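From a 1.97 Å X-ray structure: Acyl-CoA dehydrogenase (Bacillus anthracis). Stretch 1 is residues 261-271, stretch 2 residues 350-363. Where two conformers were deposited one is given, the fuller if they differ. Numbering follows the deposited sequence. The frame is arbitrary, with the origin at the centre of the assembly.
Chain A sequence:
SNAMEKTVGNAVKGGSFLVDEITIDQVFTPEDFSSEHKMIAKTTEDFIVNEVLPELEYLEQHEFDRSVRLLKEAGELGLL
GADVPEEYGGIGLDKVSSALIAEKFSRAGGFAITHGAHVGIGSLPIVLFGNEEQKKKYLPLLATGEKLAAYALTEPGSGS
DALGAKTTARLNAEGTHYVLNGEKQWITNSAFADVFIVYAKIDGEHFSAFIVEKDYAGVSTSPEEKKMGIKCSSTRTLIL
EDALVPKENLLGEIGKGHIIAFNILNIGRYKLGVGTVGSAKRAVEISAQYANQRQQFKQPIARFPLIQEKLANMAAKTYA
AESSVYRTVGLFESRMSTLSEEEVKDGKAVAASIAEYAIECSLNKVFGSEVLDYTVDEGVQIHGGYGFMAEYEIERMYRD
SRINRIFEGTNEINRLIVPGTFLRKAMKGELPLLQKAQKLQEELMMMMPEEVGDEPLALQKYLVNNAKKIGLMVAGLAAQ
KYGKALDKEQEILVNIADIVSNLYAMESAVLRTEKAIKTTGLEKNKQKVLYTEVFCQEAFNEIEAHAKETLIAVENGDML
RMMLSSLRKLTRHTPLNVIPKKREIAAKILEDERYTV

Stretch 1, residues 261-271: AFNILNIGRYK
Stretch 2, residues 350-363: VAASIAEYAIECSL

No clear direct hydrogen bond joins these two stretches; one water supplies the polar link. Water 1 accepts from Arg 269 NH1 at 2.9 Å, donates to Ala 358 O at 2.9 Å, and accepts a weak bond from Asn 266 ND2 at 2.5 Å. Proximity alone does not make a bond here: Arg 269 NH1 lies 2.9 Å from Ser 362 OG, yet the angle is poor because the hydroxyl sits over one face of the guanidinium, out of line with its N-H bonds. Arg 269 gets there with chi1 to chi3 of -108°, 106° and 94°, all off-rotamer, and chi4 of 149°.

Residues 261-271 form one continuous helix (phi/psi near -63/-42). The second stretch begins within a helix, makes a type I turn from Ala 355 to Ala 358, with Tyr 357 (-106/34) as N-cap, and resumes as helix 358-363. N-to-C directions differ from the first helix by 60° and 43° (signed crossing angles positive), with axes approaching to 9.4 and 7.9 Å. The register tightens along the chain: Asn 263 CA to Ala 355 CA is 6.2 Å, Asn 266 CA to Ala 358 CA is 5.8 Å, and Tyr 270 CA to Cys 361 CA is 4.8 Å.

Small side chains accompany this approach. Asn 266 (chi1 m, chi2 141°) points toward the partner, placing ND2 3.5 Å from Ala 358 CB and OD1 3.7 Å from Ala 355 CA. Asn 263 (m, chi2 -80°) brings OD1 3.5 Å from Ala 355 CB; its 3.4 Å approach to Ala 351 O pairs two acceptors and cannot be a hydrogen bond.

Apolar packing completes the contact, which buries 535 Å² with both sides summed. Ile 354 (t, p) places CG2 3.9 Å from Ile 267 CG1 (Ile 267 is m, t) and CD1 4.0 Å from Tyr 270 CD1. Tyr 270 (p, chi2 -101°) also meets Cys 361 (m), CB to SG 4.0 Å; that sulfur lies oblique to the ring.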

# COMPACT_ATOMS: atom_id res chain seq x y z
N ALA A 261 -21.72 11.91 -18.82
CA ALA A 261 -20.51 11.32 -18.28
C ALA A 261 -20.22 11.86 -16.88
O ALA A 261 -19.78 11.10 -16.00
CB ALA A 261 -19.30 11.56 -19.21
N PHE A 262 -20.44 13.17 -16.70
CA PHE A 262 -20.17 13.81 -15.43
C PHE A 262 -21.17 13.35 -14.36
O PHE A 262 -20.78 13.08 -13.21
CB PHE A 262 -20.14 15.35 -15.56
CG PHE A 262 -20.54 16.08 -14.27
CD1 PHE A 262 -19.60 16.31 -13.25
CD2 PHE A 262 -21.87 16.52 -14.07
CE1 PHE A 262 -19.97 16.97 -12.03
CE2 PHE A 262 -22.25 17.19 -12.88
CZ PHE A 262 -21.29 17.40 -11.86
N ASN A 263 -22.44 13.25 -14.74
CA ASN A 263 -23.45 12.83 -13.78
C ASN A 263 -23.30 11.38 -13.38
O ASN A 263 -23.44 11.06 -12.19
CB ASN A 263 -24.85 13.07 -14.32
CG ASN A 263 -25.35 14.46 -14.00
OD1 ASN A 263 -25.80 14.74 -12.88
ND2 ASN A 263 -25.27 15.33 -14.99
N ILE A 264 -23.00 10.52 -14.35
CA ILE A 264 -22.79 9.10 -14.08
C ILE A 264 -21.57 8.87 -13.13
O ILE A 264 -21.60 8.00 -12.22
CB ILE A 264 -22.64 8.33 -15.41
CG1 ILE A 264 -23.95 8.42 -16.23
CG2 ILE A 264 -22.19 6.86 -15.19
CD1 ILE A 264 -25.26 7.98 -15.47
N LEU A 265 -20.53 9.66 -13.35
CA LEU A 265 -19.31 9.61 -12.57
C LEU A 265 -19.58 9.79 -11.08
O LEU A 265 -19.02 9.06 -10.26
CB LEU A 265 -18.40 10.72 -13.04
CG LEU A 265 -16.91 10.50 -13.23
CD1 LEU A 265 -16.24 11.87 -13.08
CD2 LEU A 265 -16.28 9.45 -12.28
N ASN A 266 -20.45 10.75 -10.74
CA ASN A 266 -20.78 11.02 -9.34
C ASN A 266 -21.36 9.80 -8.67
O ASN A 266 -21.07 9.52 -7.53
CB ASN A 266 -21.80 12.15 -9.16
CG ASN A 266 -21.30 13.48 -9.64
OD1 ASN A 266 -22.06 14.27 -10.24
ND2 ASN A 266 -20.04 13.76 -9.40
N ILE A 267 -22.23 9.11 -9.39
CA ILE A 267 -22.91 7.95 -8.85
C ILE A 267 -21.91 6.81 -8.71
O ILE A 267 -21.85 6.17 -7.66
CB ILE A 267 -24.11 7.54 -9.75
CG1 ILE A 267 -25.21 8.62 -9.69
CG2 ILE A 267 -24.64 6.16 -9.31
CD1 ILE A 267 -26.26 8.55 -10.79
N GLY A 268 -21.09 6.62 -9.73
CA GLY A 268 -19.99 5.62 -9.71
C GLY A 268 -19.04 5.78 -8.54
O GLY A 268 -18.68 4.81 -7.87
N ARG A 269 -18.70 7.03 -8.25
CA ARG A 269 -17.89 7.42 -7.14
C ARG A 269 -18.45 7.01 -5.81
O ARG A 269 -17.74 6.37 -5.02
CB ARG A 269 -17.69 8.95 -7.14
CG ARG A 269 -16.30 9.33 -7.52
CD ARG A 269 -16.08 9.89 -8.87
NE ARG A 269 -16.12 11.35 -8.84
CZ ARG A 269 -15.45 12.18 -9.64
NH1 ARG A 269 -15.63 13.49 -9.54
NH2 ARG A 269 -14.60 11.74 -10.55
N TYR A 270 -19.66 7.42 -5.48
CA TYR A 270 -20.15 7.03 -4.15
C TYR A 270 -20.45 5.53 -4.06
O TYR A 270 -20.32 4.93 -3.00
CB TYR A 270 -21.31 7.92 -3.64
CG TYR A 270 -22.68 7.46 -4.04
CD1 TYR A 270 -23.36 8.07 -5.09
CD2 TYR A 270 -23.32 6.44 -3.33
CE1 TYR A 270 -24.64 7.65 -5.45
CE2 TYR A 270 -24.60 6.01 -3.69
CZ TYR A 270 -25.25 6.62 -4.75
OH TYR A 270 -26.51 6.19 -5.12
N LYS A 271 -20.88 4.93 -5.17
CA LYS A 271 -21.16 3.50 -5.18
C LYS A 271 -19.89 2.69 -4.91
O LYS A 271 -19.92 1.71 -4.17
CB LYS A 271 -21.75 3.09 -6.53
CG LYS A 271 -23.03 2.37 -6.43
CD LYS A 271 -24.07 3.17 -5.75
CE LYS A 271 -25.28 2.28 -5.49
NZ LYS A 271 -25.72 1.56 -6.74
N VAL A 350 -33.47 13.27 -10.53
CA VAL A 350 -32.70 12.28 -9.76
C VAL A 350 -31.20 12.57 -9.94
O VAL A 350 -30.47 12.69 -8.97
CB VAL A 350 -33.02 10.79 -10.17
CG1 VAL A 350 -32.36 9.80 -9.19
CG2 VAL A 350 -34.52 10.54 -10.25
N ALA A 351 -30.77 12.74 -11.18
CA ALA A 351 -29.37 13.08 -11.48
C ALA A 351 -28.90 14.36 -10.75
O ALA A 351 -27.82 14.36 -10.15
CB ALA A 351 -29.14 13.19 -13.00
N ALA A 352 -29.71 15.42 -10.78
CA ALA A 352 -29.38 16.66 -10.07
C ALA A 352 -29.38 16.49 -8.55
O ALA A 352 -28.62 17.14 -7.87
CB ALA A 352 -30.33 17.79 -10.48
N SER A 353 -30.19 15.58 -8.03
CA SER A 353 -30.26 15.32 -6.58
C SER A 353 -28.96 14.74 -6.05
O SER A 353 -28.66 14.89 -4.86
CB SER A 353 -31.39 14.34 -6.22
OG SER A 353 -32.68 14.92 -6.42
N ILE A 354 -28.19 14.07 -6.91
CA ILE A 354 -26.88 13.59 -6.50
C ILE A 354 -25.76 14.52 -6.94
O ILE A 354 -24.82 14.69 -6.20
CB ILE A 354 -26.60 12.14 -6.94
CG1 ILE A 354 -25.27 11.64 -6.34
CG2 ILE A 354 -26.65 12.01 -8.45
CD1 ILE A 354 -25.27 11.55 -4.77
N ALA A 355 -25.87 15.11 -8.14
CA ALA A 355 -24.85 16.04 -8.63
C ALA A 355 -24.63 17.17 -7.60
O ALA A 355 -23.51 17.66 -7.47
CB ALA A 355 -25.22 16.60 -10.01
N GLU A 356 -25.68 17.52 -6.85
CA GLU A 356 -25.60 18.52 -5.76
C GLU A 356 -24.46 18.15 -4.80
O GLU A 356 -23.74 19.03 -4.29
CB GLU A 356 -26.93 18.57 -4.99
CG GLU A 356 -26.91 19.35 -3.70
CD GLU A 356 -26.71 20.86 -3.92
OE1 GLU A 356 -27.00 21.35 -5.03
OE2 GLU A 356 -26.25 21.55 -2.99
N TYR A 357 -24.27 16.84 -4.62
CA TYR A 357 -23.27 16.35 -3.69
C TYR A 357 -22.03 15.76 -4.36
O TYR A 357 -21.43 14.82 -3.84
CB TYR A 357 -23.91 15.36 -2.73
CG TYR A 357 -25.12 15.97 -2.07
CD1 TYR A 357 -26.40 15.57 -2.41
CD2 TYR A 357 -24.97 16.99 -1.14
CE1 TYR A 357 -27.51 16.15 -1.83
CE2 TYR A 357 -26.05 17.57 -0.54
CZ TYR A 357 -27.32 17.16 -0.89
OH TYR A 357 -28.41 17.75 -0.29
N ALA A 358 -21.63 16.33 -5.50
CA ALA A 358 -20.43 15.87 -6.22
C ALA A 358 -19.20 15.88 -5.32
O ALA A 358 -18.37 14.99 -5.43
CB ALA A 358 -20.18 16.66 -7.50
N ILE A 359 -19.08 16.88 -4.44
CA ILE A 359 -17.93 16.96 -3.54
C ILE A 359 -17.86 15.76 -2.60
O ILE A 359 -16.85 15.07 -2.54
CB ILE A 359 -17.85 18.27 -2.75
CG1 ILE A 359 -17.52 19.43 -3.69
CG2 ILE A 359 -16.80 18.16 -1.65
CD1 ILE A 359 -17.77 20.83 -3.07
N GLU A 360 -18.93 15.53 -1.87
CA GLU A 360 -19.05 14.39 -0.98
C GLU A 360 -18.80 13.05 -1.71
O GLU A 360 -18.17 12.16 -1.16
CB GLU A 360 -20.44 14.43 -0.30
CG GLU A 360 -20.63 15.64 0.64
CD GLU A 360 -21.15 16.93 -0.04
OE1 GLU A 360 -21.61 17.82 0.70
OE2 GLU A 360 -21.09 17.06 -1.31
N CYS A 361 -19.29 12.92 -2.95
CA CYS A 361 -19.07 11.67 -3.74
C CYS A 361 -17.59 11.42 -4.01
O CYS A 361 -17.10 10.28 -3.86
CB CYS A 361 -19.82 11.73 -5.09
SG CYS A 361 -21.64 11.65 -4.92
N SER A 362 -16.87 12.46 -4.42
CA SER A 362 -15.44 12.35 -4.69
C SER A 362 -14.66 12.05 -3.42
O SER A 362 -13.77 11.20 -3.41
CB SER A 362 -14.91 13.64 -5.34
OG SER A 362 -15.00 13.56 -6.75
N LEU A 363 -15.02 12.72 -2.32
CA LEU A 363 -14.40 12.40 -1.03
C LEU A 363 -14.59 10.94 -0.62
O LEU A 363 -13.65 10.34 -0.12
CB LEU A 363 -14.89 13.31 0.12
CG LEU A 363 -14.77 14.84 -0.08
CD1 LEU A 363 -15.42 15.56 1.11
CD2 LEU A 363 -13.32 15.29 -0.32
O HOH W 1 -18.03 13.58 -7.90